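Local coordinates for BPT4 GENE 59 helicase assembly protein (Enterobacteria phage T4, PDB 1C1K) that loads the replicative helicase onto fork DNA protected by the single-stranded-DNA-binding protein, and so takes part in viral DNA replication, recombination and repair, at residues A[44-47]-A[48-51]; A[59-62]-A[63-66]; A[200-203]-A[204-208]; A[128-131]-A[132-136]. All blocks are in the same frame, centred on the assembly; numbering follows the deposited sequence.

Contact 1: A[44-47]-A[48-51]; sequences RVSD and AAYQ
Ser46 and Ala49 meet at the start of helix 47-52, where the chain turns from an extended loop into the helix. Backbone bonds from Tyr50 N to Ser46 O and from Gln51 N to Asp47 O, the latter 2.8 Å long with an N-H...O angle of 167°, close its first turn. Ser46 is the N-cap. Its hydroxyl is swung away from its own backbone N (chi1 157°) and faces the opening of the helix, where Ser46 OG accepts from Ala49 N at 3.1 Å in a fairly straight bond. Ala49 CB packs 3.6 Å from the same Ser46 OG.

Among the exposed side chains, Asp47 and Gln51 run side by side in the same direction, one turn apart, with carboxylate and amide planes 54° apart. Asp47 OD2 approaches the edge of the Tyr50 ring, near its plane, 4.0 Å from Tyr50 CD2. The same oxygen has a salt bridge to Lys17 of helix 16-30, a charge-based tie between the new helix and its neighbour, and the Tyr50 ring meets that of Tyr20 on the same helix. A water joins the two polar ends, donating to Asp47 OD2 at 2.5 Å and accepting from Gln51 NE2 at 2.8 Å.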
ATOM      1  N   ARG A  44     -14.728  17.006  -2.925  1.00 12.54           N
ATOM      2  CA  ARG A  44     -15.954  17.504  -2.337  1.00 14.72           C
ATOM      3  C   ARG A  44     -16.691  16.270  -1.841  1.00 14.22           C
ATOM      4  O   ARG A  44     -16.572  15.196  -2.433  1.00 13.81           O
ATOM      5  CB  ARG A  44     -16.788  18.235  -3.389  1.00 16.23           C
ATOM      6  CG  ARG A  44     -16.911  19.728  -3.146  1.00 21.03           C
ATOM      7  CD  ARG A  44     -16.969  20.504  -4.448  1.00 23.73           C
ATOM      8  NE  ARG A  44     -15.701  20.450  -5.170  1.00 28.50           N
ATOM      9  CZ  ARG A  44     -15.389  21.236  -6.197  1.00 29.13           C
ATOM     10  NH1 ARG A  44     -16.255  22.146  -6.630  1.00 29.24           N
ATOM     11  NH2 ARG A  44     -14.208  21.112  -6.793  1.00 30.15           N
ATOM     12  N   VAL A  45     -17.429  16.410  -0.746  1.00 13.39           N
ATOM     13  CA  VAL A  45     -18.174  15.282  -0.204  1.00 13.48           C
ATOM     14  C   VAL A  45     -19.618  15.677   0.077  1.00 12.84           C
ATOM     15  O   VAL A  45     -19.949  16.858   0.117  1.00 14.12           O
ATOM     16  CB  VAL A  45     -17.538  14.771   1.106  1.00 12.53           C
ATOM     17  CG1 VAL A  45     -16.041  14.586   0.916  1.00 12.73           C
ATOM     18  CG2 VAL A  45     -17.809  15.758   2.236  1.00 14.76           C
ATOM     19  N   SER A  46     -20.474  14.681   0.272  1.00 12.71           N
ATOM     20  CA  SER A  46     -21.880  14.926   0.568  1.00 12.18           C
ATOM     21  C   SER A  46     -22.040  15.200   2.066  1.00 13.23           C
ATOM     22  O   SER A  46     -21.736  14.341   2.903  1.00 11.57           O
ATOM     23  CB  SER A  46     -22.717  13.707   0.171  1.00 11.84           C
ATOM     24  OG  SER A  46     -23.942  13.673   0.882  1.00 10.75           O
ATOM     25  N   ASP A  47     -22.509  16.397   2.405  1.00 12.32           N
ATOM     26  CA  ASP A  47     -22.699  16.748   3.807  1.00 12.89           C
ATOM     27  C   ASP A  47     -23.758  15.852   4.424  1.00 11.75           C
ATOM     28  O   ASP A  47     -23.660  15.474   5.591  1.00 11.86           O
ATOM     29  CB  ASP A  47     -23.122  18.211   3.956  1.00 16.15           C
ATOM     30  CG  ASP A  47     -23.198  18.648   5.413  1.00 20.42           C
ATOM     31  OD1 ASP A  47     -24.296  19.055   5.867  1.00 21.82           O
ATOM     32  OD2 ASP A  47     -22.155  18.583   6.104  1.00 21.37           O
ATOM     33  N   ALA A  48     -24.778  15.515   3.642  1.00 10.15           N
ATOM     34  CA  ALA A  48     -25.846  14.659   4.136  1.00 10.22           C
ATOM     35  C   ALA A  48     -25.269  13.316   4.597  1.00 10.91           C
ATOM     36  O   ALA A  48     -25.669  12.780   5.636  1.00 11.10           O
ATOM     37  CB  ALA A  48     -26.892  14.443   3.043  1.00 10.37           C
ATOM     38  N   ALA A  49     -24.328  12.778   3.822  1.00 10.53           N
ATOM     39  CA  ALA A  49     -23.701  11.504   4.162  1.00  9.50           C
ATOM     40  C   ALA A  49     -22.886  11.639   5.442  1.00  9.32           C
ATOM     41  O   ALA A  49     -22.921  10.759   6.298  1.00  8.47           O
ATOM     42  CB  ALA A  49     -22.805  11.037   3.024  1.00 10.99           C
ATOM     43  N   TYR A  50     -22.151  12.739   5.565  1.00  8.18           N
ATOM     44  CA  TYR A  50     -21.341  12.972   6.759  1.00  8.27           C
ATOM     45  C   TYR A  50     -22.238  13.095   7.992  1.00  8.83           C
ATOM     46  O   TYR A  50     -21.963  12.501   9.034  1.00  8.75           O
ATOM     47  CB  TYR A  50     -20.505  14.248   6.595  1.00  7.56           C
ATOM     48  CG  TYR A  50     -19.888  14.761   7.886  1.00  7.36           C
ATOM     49  CD1 TYR A  50     -18.880  14.046   8.534  1.00  6.80           C
ATOM     50  CD2 TYR A  50     -20.316  15.962   8.454  1.00  7.77           C
ATOM     51  CE1 TYR A  50     -18.312  14.517   9.719  1.00  6.99           C
ATOM     52  CE2 TYR A  50     -19.760  16.443   9.634  1.00  7.52           C
ATOM     53  CZ  TYR A  50     -18.757  15.717  10.264  1.00  8.94           C
ATOM     54  OH  TYR A  50     -18.199  16.202  11.430  1.00  9.37           O
ATOM     55  N   GLN A  51     -23.319  13.860   7.872  1.00  8.54           N
ATOM     56  CA  GLN A  51     -24.222  14.038   9.001  1.00  9.45           C
ATOM     57  C   GLN A  51     -24.886  12.731   9.420  1.00 10.02           C
ATOM     58  O   GLN A  51     -25.224  12.542  10.588  1.00 10.02           O
ATOM     59  CB  GLN A  51     -25.276  15.096   8.670  1.00  9.95           C
ATOM     60  CG  GLN A  51     -24.739  16.520   8.776  1.00  9.64           C
ATOM     61  CD  GLN A  51     -24.434  16.922  10.213  1.00 12.95           C
ATOM     62  OE1 GLN A  51     -25.099  16.474  11.149  1.00 15.65           O
ATOM     63  NE2 GLN A  51     -23.426  17.769  10.393  1.00 12.09           N
TER
HETATM   64  O   HOH W   1     -21.971  19.280   8.470  1.00 24.87           O

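Contact 2: A[59-62]-A[63-66]; sequences FQKL and SEKY
Ser63 and Gln60 are joined by a short hydrogen bond in the last turns of helix 56-65. Among the hydrogen bonds, Gln60 O is gripped twice: Ser63 OG donates to it at 2.7 Å, and Glu64 N reaches it at 3.2 Å. The hydroxyl can fold back onto the preceding turn because chi1 of 84° sets it between its own backbone N and carbonyl carbon. Its approach is bent, with a C=O...OG angle of 128°, whereas Glu64 N comes in at 160°. At the helix end, Leu62 O accepts a nearly straight bond from Tyr66 N at 3.0 Å and a weak one from Lys65 N.

The charged contact is looser. Glu64 extends back along the helix, and its OE1 forms a long salt bridge of 3.8 Å with Lys61 NZ, the two chains running at a slant to each other on the exposed side.

Apolar contacts occupy another side. Leu62 CG lies 4.4 Å from Tyr66 CD1, while Leu62 O sits at the edge of that ring, near its plane. Lys65 CG rests over one face of the Tyr66 ring, 3.9 Å above the plane. Leu62 and Tyr66 both also touch Leu71 of helix 68-81 and Leu96 of helix 95-107. The pattern is that of an amphipathic helix C-terminus, where Tyr66 is the first residue to leave helical backbone angles.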
ATOM      1  N   PHE A  59     -13.609  11.361  14.047  1.00  2.00           N
ATOM      2  CA  PHE A  59     -12.895  12.321  13.227  1.00  2.00           C
ATOM      3  C   PHE A  59     -12.592  13.581  14.028  1.00  2.00           C
ATOM      4  O   PHE A  59     -11.556  14.220  13.828  1.00  2.25           O
ATOM      5  CB  PHE A  59     -13.720  12.607  11.977  1.00  2.00           C
ATOM      6  CG  PHE A  59     -14.072  11.356  11.215  1.00  3.25           C
ATOM      7  CD1 PHE A  59     -15.305  10.734  11.395  1.00  4.25           C
ATOM      8  CD2 PHE A  59     -13.132  10.748  10.388  1.00  3.10           C
ATOM      9  CE1 PHE A  59     -15.595   9.512  10.764  1.00  4.59           C
ATOM     10  CE2 PHE A  59     -13.407   9.531   9.757  1.00  4.16           C
ATOM     11  CZ  PHE A  59     -14.640   8.913   9.945  1.00  4.27           C
ATOM     12  N   GLN A  60     -13.485  13.927  14.949  1.00  2.00           N
ATOM     13  CA  GLN A  60     -13.265  15.093  15.801  1.00  2.00           C
ATOM     14  C   GLN A  60     -12.037  14.856  16.686  1.00  2.00           C
ATOM     15  O   GLN A  60     -11.136  15.700  16.759  1.00  2.00           O
ATOM     16  CB  GLN A  60     -14.491  15.354  16.682  1.00  2.40           C
ATOM     17  CG  GLN A  60     -14.259  16.388  17.783  1.00  2.00           C
ATOM     18  CD  GLN A  60     -13.887  17.762  17.243  1.00  2.97           C
ATOM     19  OE1 GLN A  60     -13.052  18.465  17.822  1.00  6.55           O
ATOM     20  NE2 GLN A  60     -14.508  18.152  16.139  1.00  2.00           N
ATOM     21  N   LYS A  61     -11.977  13.702  17.346  1.00  2.00           N
ATOM     22  CA  LYS A  61     -10.837  13.413  18.213  1.00  2.45           C
ATOM     23  C   LYS A  61      -9.512  13.438  17.444  1.00  3.29           C
ATOM     24  O   LYS A  61      -8.525  14.015  17.905  1.00  4.25           O
ATOM     25  CB  LYS A  61     -11.014  12.055  18.901  1.00  3.53           C
ATOM     26  CG  LYS A  61     -12.059  12.043  20.005  1.00  4.72           C
ATOM     27  CD  LYS A  61     -11.748  13.075  21.078  1.00 10.69           C
ATOM     28  CE  LYS A  61     -10.628  12.615  21.985  1.00 13.05           C
ATOM     29  NZ  LYS A  61     -10.560  13.454  23.217  1.00 18.48           N
ATOM     30  N   LEU A  62      -9.488  12.828  16.263  1.00  2.25           N
ATOM     31  CA  LEU A  62      -8.263  12.817  15.477  1.00  2.81           C
ATOM     32  C   LEU A  62      -7.840  14.238  15.103  1.00  2.60           C
ATOM     33  O   LEU A  62      -6.656  14.564  15.149  1.00  2.96           O
ATOM     34  CB  LEU A  62      -8.452  11.987  14.209  1.00  4.25           C
ATOM     35  CG  LEU A  62      -8.087  10.504  14.308  1.00  6.63           C
ATOM     36  CD1 LEU A  62      -8.833   9.855  15.451  1.00 10.85           C
ATOM     37  CD2 LEU A  62      -8.425   9.820  12.983  1.00  8.15           C
ATOM     38  N   SER A  63      -8.812  15.079  14.755  1.00  2.00           N
ATOM     39  CA  SER A  63      -8.534  16.460  14.360  1.00  2.00           C
ATOM     40  C   SER A  63      -7.893  17.300  15.458  1.00  2.84           C
ATOM     41  O   SER A  63      -7.120  18.217  15.179  1.00  4.06           O
ATOM     42  CB  SER A  63      -9.823  17.152  13.901  1.00  2.54           C
ATOM     43  OG  SER A  63     -10.550  17.663  15.009  1.00  3.84           O
ATOM     44  N   GLU A  64      -8.222  17.000  16.707  1.00  2.62           N
ATOM     45  CA  GLU A  64      -7.677  17.779  17.813  1.00  3.46           C
ATOM     46  C   GLU A  64      -6.198  17.541  18.036  1.00  3.88           C
ATOM     47  O   GLU A  64      -5.460  18.459  18.372  1.00  5.19           O
ATOM     48  CB  GLU A  64      -8.432  17.452  19.107  1.00  3.06           C
ATOM     49  CG  GLU A  64      -9.905  17.810  19.062  1.00  3.04           C
ATOM     50  CD  GLU A  64     -10.702  17.239  20.225  1.00  4.44           C
ATOM     51  OE1 GLU A  64     -10.102  16.628  21.129  1.00  7.87           O
ATOM     52  OE2 GLU A  64     -11.935  17.403  20.228  1.00  5.13           O
ATOM     53  N   LYS A  65      -5.767  16.306  17.809  1.00  4.48           N
ATOM     54  CA  LYS A  65      -4.394  15.911  18.078  1.00  7.09           C
ATOM     55  C   LYS A  65      -3.378  15.779  16.954  1.00  6.00           C
ATOM     56  O   LYS A  65      -2.205  16.100  17.148  1.00  8.06           O
ATOM     57  CB  LYS A  65      -4.429  14.591  18.853  1.00  9.41           C
ATOM     58  CG  LYS A  65      -3.072  13.980  19.129  1.00 13.97           C
ATOM     59  CD  LYS A  65      -3.205  12.754  20.014  1.00 17.98           C
ATOM     60  CE  LYS A  65      -1.861  12.082  20.233  1.00 19.88           C
ATOM     61  NZ  LYS A  65      -1.208  12.558  21.486  1.00 24.25           N
ATOM     62  N   TYR A  66      -3.810  15.312  15.788  1.00  4.63           N
ATOM     63  CA  TYR A  66      -2.880  15.061  14.694  1.00  4.52           C
ATOM     64  C   TYR A  66      -2.800  16.070  13.562  1.00  4.49           C
ATOM     65  O   TYR A  66      -3.813  16.608  13.123  1.00  3.65           O
ATOM     66  CB  TYR A  66      -3.171  13.674  14.103  1.00  4.56           C
ATOM     67  CG  TYR A  66      -3.107  12.559  15.124  1.00  6.41           C
ATOM     68  CD1 TYR A  66      -4.267  12.078  15.738  1.00  6.10           C
ATOM     69  CD2 TYR A  66      -1.885  11.995  15.493  1.00  7.12           C
ATOM     70  CE1 TYR A  66      -4.215  11.068  16.693  1.00  7.75           C
ATOM     71  CE2 TYR A  66      -1.822  10.980  16.451  1.00  9.31           C
ATOM     72  CZ  TYR A  66      -2.989  10.527  17.045  1.00  8.76           C
ATOM     73  OH  TYR A  66      -2.925   9.546  18.005  1.00 11.24           O
TER

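Contact 3: A[200-203]-A[204-208]; sequences DSQK and AKNVF
Helix 201-216 begins here, with Asp200 as N-cap directly after strand 197-199, and its first i to i+4 bonds join the two segments. Ala204 N binds Asp200 O at 3.1 Å, and Lys205 N binds Ser201 O at 2.9 Å; Gln202 O and Lys203 O accept in the same way from Asn206 N and Val207 N. The capping bond is weak: Asp200 OD1 takes Lys203 N at 3.4 Å, though nearly straight at 166°. The other oxygen, Asp200 OD2, forms a long salt bridge of 3.7 Å with Lys203 NZ, which the lysine reaches because its chain is extended beyond CG.

Val207 CG2 touches Lys203 O at 3.2 Å; with CG2 beside the backbone N (chi1 175° for CG1), this methyl is turned back against the preceding turn. Lys205 CB lies 3.4 Å from Ser201 O. Gln202 and Asn206 cross one turn apart, their amide planes 66° apart. Ala204 faces helix 158-168, touching Leu163 and Ser166, and Ser201 OG bonds to Ser166 O on that helix. A carboxylate at this helix start would be expected to offset the positive end of the helix dipole, while the long contact with Lys203 suggests a probably modest electrostatic pull.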
ATOM      1  N   ASP A 200      12.060   5.470  -7.005  1.00 12.63           N
ATOM      2  CA  ASP A 200      13.157   5.591  -7.950  1.00 14.13           C
ATOM      3  C   ASP A 200      13.456   4.154  -8.373  1.00 12.90           C
ATOM      4  O   ASP A 200      14.135   3.411  -7.657  1.00 12.52           O
ATOM      5  CB  ASP A 200      14.389   6.198  -7.279  1.00 16.22           C
ATOM      6  CG  ASP A 200      15.527   6.430  -8.255  1.00 20.06           C
ATOM      7  OD1 ASP A 200      15.616   5.685  -9.253  1.00 20.67           O
ATOM      8  OD2 ASP A 200      16.334   7.356  -8.028  1.00 24.39           O
ATOM      9  N   SER A 201      12.926   3.774  -9.531  1.00 12.73           N
ATOM     10  CA  SER A 201      13.088   2.432 -10.083  1.00 12.20           C
ATOM     11  C   SER A 201      14.520   1.932 -10.142  1.00 11.00           C
ATOM     12  O   SER A 201      14.795   0.791  -9.779  1.00 10.25           O
ATOM     13  CB  SER A 201      12.492   2.378 -11.489  1.00 14.78           C
ATOM     14  OG  SER A 201      11.281   1.648 -11.477  1.00 21.76           O
ATOM     15  N   GLN A 202      15.427   2.778 -10.617  1.00 10.40           N
ATOM     16  CA  GLN A 202      16.829   2.404 -10.733  1.00 10.37           C
ATOM     17  C   GLN A 202      17.436   2.037  -9.385  1.00  9.65           C
ATOM     18  O   GLN A 202      18.149   1.046  -9.268  1.00  9.08           O
ATOM     19  CB  GLN A 202      17.628   3.546 -11.373  1.00 11.40           C
ATOM     20  CG  GLN A 202      19.049   3.172 -11.760  1.00 14.32           C
ATOM     21  CD  GLN A 202      19.119   1.932 -12.637  1.00 16.66           C
ATOM     22  OE1 GLN A 202      19.987   1.080 -12.452  1.00 19.45           O
ATOM     23  NE2 GLN A 202      18.207   1.830 -13.599  1.00 16.13           N
ATOM     24  N   LYS A 203      17.152   2.841  -8.367  1.00 10.23           N
ATOM     25  CA  LYS A 203      17.675   2.584  -7.034  1.00  9.90           C
ATOM     26  C   LYS A 203      17.111   1.284  -6.473  1.00  7.86           C
ATOM     27  O   LYS A 203      17.834   0.510  -5.860  1.00  9.60           O
ATOM     28  CB  LYS A 203      17.343   3.756  -6.105  1.00 11.81           C
ATOM     29  CG  LYS A 203      18.132   5.033  -6.421  1.00 13.23           C
ATOM     30  CD  LYS A 203      17.804   6.143  -5.435  1.00 13.80           C
ATOM     31  CE  LYS A 203      18.617   7.396  -5.731  1.00 15.74           C
ATOM     32  NZ  LYS A 203      18.115   8.585  -4.978  1.00 15.68           N
ATOM     33  N   ALA A 204      15.820   1.044  -6.686  1.00  8.39           N
ATOM     34  CA  ALA A 204      15.188  -0.184  -6.204  1.00  7.18           C
ATOM     35  C   ALA A 204      15.829  -1.377  -6.916  1.00  7.11           C
ATOM     36  O   ALA A 204      16.102  -2.411  -6.303  1.00  7.27           O
ATOM     37  CB  ALA A 204      13.688  -0.143  -6.481  1.00  6.51           C
ATOM     38  N   LYS A 205      16.078  -1.222  -8.215  1.00  6.68           N
ATOM     39  CA  LYS A 205      16.713  -2.271  -9.012  1.00  6.75           C
ATOM     40  C   LYS A 205      18.117  -2.580  -8.489  1.00  7.37           C
ATOM     41  O   LYS A 205      18.487  -3.747  -8.346  1.00  6.84           O
ATOM     42  CB  LYS A 205      16.808  -1.837 -10.476  1.00  7.91           C
ATOM     43  CG  LYS A 205      17.261  -2.940 -11.420  1.00  9.96           C
ATOM     44  CD  LYS A 205      17.242  -2.448 -12.857  1.00 14.95           C
ATOM     45  CE  LYS A 205      17.485  -3.582 -13.842  1.00 17.92           C
ATOM     46  NZ  LYS A 205      18.886  -4.080 -13.771  1.00 21.26           N
ATOM     47  N   ASN A 206      18.895  -1.531  -8.214  1.00  7.90           N
ATOM     48  CA  ASN A 206      20.257  -1.682  -7.701  1.00  8.44           C
ATOM     49  C   ASN A 206      20.249  -2.478  -6.400  1.00  8.65           C
ATOM     50  O   ASN A 206      21.050  -3.396  -6.216  1.00  9.05           O
ATOM     51  CB  ASN A 206      20.895  -0.313  -7.439  1.00 10.53           C
ATOM     52  CG  ASN A 206      21.209   0.451  -8.720  1.00 13.50           C
ATOM     53  OD1 ASN A 206      21.152  -0.096  -9.819  1.00 15.32           O
ATOM     54  ND2 ASN A 206      21.544   1.725  -8.575  1.00 14.65           N
ATOM     55  N   VAL A 207      19.340  -2.124  -5.495  1.00  8.77           N
ATOM     56  CA  VAL A 207      19.236  -2.820  -4.215  1.00  7.62           C
ATOM     57  C   VAL A 207      18.900  -4.292  -4.453  1.00  7.54           C
ATOM     58  O   VAL A 207      19.480  -5.181  -3.828  1.00  7.38           O
ATOM     59  CB  VAL A 207      18.152  -2.178  -3.319  1.00  7.51           C
ATOM     60  CG1 VAL A 207      17.965  -2.996  -2.049  1.00  9.01           C
ATOM     61  CG2 VAL A 207      18.552  -0.747  -2.967  1.00  9.50           C
ATOM     62  N   PHE A 208      17.971  -4.542  -5.369  1.00  5.87           N
ATOM     63  CA  PHE A 208      17.565  -5.901  -5.704  1.00  5.14           C
ATOM     64  C   PHE A 208      18.761  -6.733  -6.200  1.00  5.65           C
ATOM     65  O   PHE A 208      19.016  -7.829  -5.709  1.00  4.49           O
ATOM     66  CB  PHE A 208      16.475  -5.850  -6.779  1.00  4.32           C
ATOM     67  CG  PHE A 208      15.951  -7.193  -7.181  1.00  4.76           C
ATOM     68  CD1 PHE A 208      15.005  -7.851  -6.401  1.00  4.45           C
ATOM     69  CD2 PHE A 208      16.382  -7.789  -8.364  1.00  6.40           C
ATOM     70  CE1 PHE A 208      14.493  -9.085  -6.794  1.00  5.61           C
ATOM     71  CE2 PHE A 208      15.880  -9.020  -8.769  1.00  6.13           C
ATOM     72  CZ  PHE A 208      14.932  -9.671  -7.984  1.00  6.84           C
TER

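Contact 4: A[128-131]-A[132-136]; sequences EVSA and FKEIF
Glu134 points its carboxylate back at Ser130, bridging a turn of the loop that follows helix 109-126. That helix ends in a Schellman motif, with Glu128 at positive phi as its C-prime residue, and residues 132-136 then take helical backbone angles. Glu134 reaches back because CG lies beside its own backbone N (chi1 -75°) and the chain runs extended beyond it. Both oxygens face Ser130: Glu134 OE2 accepts from Ser130 N at 2.9 Å, almost straight but 41° out of the carboxylate plane, and OE1 meets the hydroxyl of Ser130, whose OG is swung between backbone N and carbonyl carbon (chi1 86°). This second bond is modelled as very short, and its length is doubtful. The bond from Ser130 N alone probably restrains the rotation of the carboxylate. The same OE2 of Glu134 also lies 3.5 Å from Val129 CB.

The backbone of Glu134 is tied to the same turn, its N donating to Ala131 O at 3.1 Å from well above the carbonyl plane.

On the inner side, the side chains of Val129 and Ile135 cross at about a right angle, and Ile135 continues onto Ile120 and Ser124 of helix 109-126. Phe136 CE1 lies over the centre of the Phe132 ring, 3.9 Å above its plane. The apolar contact across the turn closes with Val129 CG1 at 3.8 Å from Ile135 CD1.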
ATOM      1  N   GLU A 128      12.240 -24.913  -5.845  1.00 14.08           N
ATOM      2  CA  GLU A 128      13.069 -25.346  -6.964  1.00 14.04           C
ATOM      3  C   GLU A 128      12.773 -24.748  -8.324  1.00 13.40           C
ATOM      4  O   GLU A 128      12.559 -25.477  -9.291  1.00 12.97           O
ATOM      5  CB  GLU A 128      13.014 -26.866  -7.078  1.00 16.45           C
ATOM      6  CG  GLU A 128      13.337 -27.576  -5.785  1.00 18.78           C
ATOM      7  CD  GLU A 128      13.953 -28.931  -6.017  1.00 21.81           C
ATOM      8  OE1 GLU A 128      15.174 -28.996  -6.271  1.00 23.36           O
ATOM      9  OE2 GLU A 128      13.209 -29.927  -5.947  1.00 23.28           O
ATOM     10  N   VAL A 129      12.767 -23.426  -8.412  1.00 11.58           N
ATOM     11  CA  VAL A 129      12.517 -22.792  -9.695  1.00 10.06           C
ATOM     12  C   VAL A 129      13.697 -23.139 -10.591  1.00 10.58           C
ATOM     13  O   VAL A 129      14.781 -23.459 -10.094  1.00 11.27           O
ATOM     14  CB  VAL A 129      12.416 -21.254  -9.554  1.00  7.85           C
ATOM     15  CG1 VAL A 129      11.323 -20.901  -8.571  1.00  8.50           C
ATOM     16  CG2 VAL A 129      13.742 -20.675  -9.100  1.00  7.50           C
ATOM     17  N   SER A 130      13.493 -23.096 -11.903  1.00 11.18           N
ATOM     18  CA  SER A 130      14.573 -23.388 -12.835  1.00 12.21           C
ATOM     19  C   SER A 130      15.281 -22.079 -13.167  1.00 12.47           C
ATOM     20  O   SER A 130      16.398 -22.070 -13.685  1.00 13.64           O
ATOM     21  CB  SER A 130      14.020 -24.035 -14.106  1.00 13.08           C
ATOM     22  OG  SER A 130      13.607 -23.057 -15.037  1.00 15.68           O
ATOM     23  N   ALA A 131      14.607 -20.975 -12.851  1.00 11.98           N
ATOM     24  CA  ALA A 131      15.122 -19.628 -13.064  1.00 11.61           C
ATOM     25  C   ALA A 131      14.406 -18.700 -12.078  1.00 11.30           C
ATOM     26  O   ALA A 131      13.218 -18.883 -11.804  1.00 10.97           O
ATOM     27  CB  ALA A 131      14.851 -19.186 -14.489  1.00 12.96           C
ATOM     28  N   PHE A 132      15.118 -17.709 -11.542  1.00 10.92           N
ATOM     29  CA  PHE A 132      14.516 -16.783 -10.582  1.00 10.15           C
ATOM     30  C   PHE A 132      13.285 -16.072 -11.143  1.00 10.42           C
ATOM     31  O   PHE A 132      12.320 -15.824 -10.418  1.00  9.13           O
ATOM     32  CB  PHE A 132      15.545 -15.744 -10.120  1.00 10.25           C
ATOM     33  CG  PHE A 132      15.203 -15.089  -8.807  1.00  9.30           C
ATOM     34  CD1 PHE A 132      14.415 -15.745  -7.864  1.00  9.69           C
ATOM     35  CD2 PHE A 132      15.682 -13.813  -8.508  1.00  9.80           C
ATOM     36  CE1 PHE A 132      14.110 -15.141  -6.639  1.00  9.75           C
ATOM     37  CE2 PHE A 132      15.383 -13.203  -7.290  1.00  8.48           C
ATOM     38  CZ  PHE A 132      14.597 -13.865  -6.354  1.00  8.77           C
ATOM     39  N   LYS A 133      13.320 -15.755 -12.433  1.00 10.95           N
ATOM     40  CA  LYS A 133      12.207 -15.070 -13.083  1.00 11.10           C
ATOM     41  C   LYS A 133      10.858 -15.783 -12.915  1.00  9.69           C
ATOM     42  O   LYS A 133       9.804 -15.147 -12.965  1.00 10.22           O
ATOM     43  CB  LYS A 133      12.513 -14.877 -14.573  1.00 13.43           C
ATOM     44  CG  LYS A 133      12.130 -16.057 -15.458  1.00 16.28           C
ATOM     45  CD  LYS A 133      12.354 -15.734 -16.938  1.00 19.46           C
ATOM     46  CE  LYS A 133      12.186 -16.973 -17.809  1.00 21.46           C
ATOM     47  NZ  LYS A 133      12.145 -16.643 -19.264  1.00 23.99           N
ATOM     48  N   GLU A 134      10.887 -17.097 -12.717  1.00  8.02           N
ATOM     49  CA  GLU A 134       9.663 -17.876 -12.551  1.00  8.21           C
ATOM     50  C   GLU A 134       8.843 -17.455 -11.325  1.00  8.30           C
ATOM     51  O   GLU A 134       7.636 -17.706 -11.246  1.00  9.00           O
ATOM     52  CB  GLU A 134      10.006 -19.368 -12.462  1.00  9.44           C
ATOM     53  CG  GLU A 134      10.372 -19.966 -13.813  1.00 12.92           C
ATOM     54  CD  GLU A 134      11.035 -21.328 -13.721  1.00 15.10           C
ATOM     55  OE1 GLU A 134      11.616 -21.758 -14.741  1.00 19.26           O
ATOM     56  OE2 GLU A 134      10.977 -21.974 -12.652  1.00 13.50           O
ATOM     57  N   ILE A 135       9.505 -16.813 -10.370  1.00  7.62           N
ATOM     58  CA  ILE A 135       8.842 -16.355  -9.154  1.00  7.18           C
ATOM     59  C   ILE A 135       7.891 -15.196  -9.453  1.00  6.51           C
ATOM     60  O   ILE A 135       6.802 -15.103  -8.884  1.00  5.76           O
ATOM     61  CB  ILE A 135       9.885 -15.851  -8.117  1.00  8.11           C
ATOM     62  CG1 ILE A 135      10.689 -17.031  -7.555  1.00  7.98           C
ATOM     63  CG2 ILE A 135       9.182 -15.065  -7.006  1.00  8.05           C
ATOM     64  CD1 ILE A 135       9.885 -17.968  -6.693  1.00  9.33           C
ATOM     65  N   PHE A 136       8.307 -14.333 -10.375  1.00  5.81           N
ATOM     66  CA  PHE A 136       7.552 -13.138 -10.710  1.00  6.85           C
ATOM     67  C   PHE A 136       6.566 -13.213 -11.864  1.00  8.51           C
ATOM     68  O   PHE A 136       5.732 -12.326 -12.012  1.00  9.22           O
ATOM     69  CB  PHE A 136       8.542 -11.997 -10.944  1.00  5.87           C
ATOM     70  CG  PHE A 136       9.585 -11.892  -9.875  1.00  5.70           C
ATOM     71  CD1 PHE A 136      10.786 -12.582  -9.984  1.00  4.75           C
ATOM     72  CD2 PHE A 136       9.346 -11.134  -8.729  1.00  5.28           C
ATOM     73  CE1 PHE A 136      11.735 -12.524  -8.966  1.00  5.23           C
ATOM     74  CE2 PHE A 136      10.288 -11.072  -7.710  1.00  4.69           C
ATOM     75  CZ  PHE A 136      11.484 -11.768  -7.828  1.00  5.24           C
TER

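Overall arrangement
Along the chain the order is contact 1, contact 2, contact 4, contact 3. Contacts 1 and 2 lie in the N-terminal part of the protein, on successive helices 47-52 and 56-65, their centres 18 Å apart without touching; both adjoin helix 16-30, whose Tyr20 meets Tyr50 and Phe59. Contacts 3 and 4 lie in the C-terminal part, with centres 20 Å apart, and they do touch: Phe208 CZ packs 3.6 Å from Phe132 CE2 and also meets Phe136. The two pairs sit on opposite sides of the chain's centre, contacts 1 and 4 about 50 Å apart between centres, in keeping with the two-domain, largely helical build of this monomeric helicase loader.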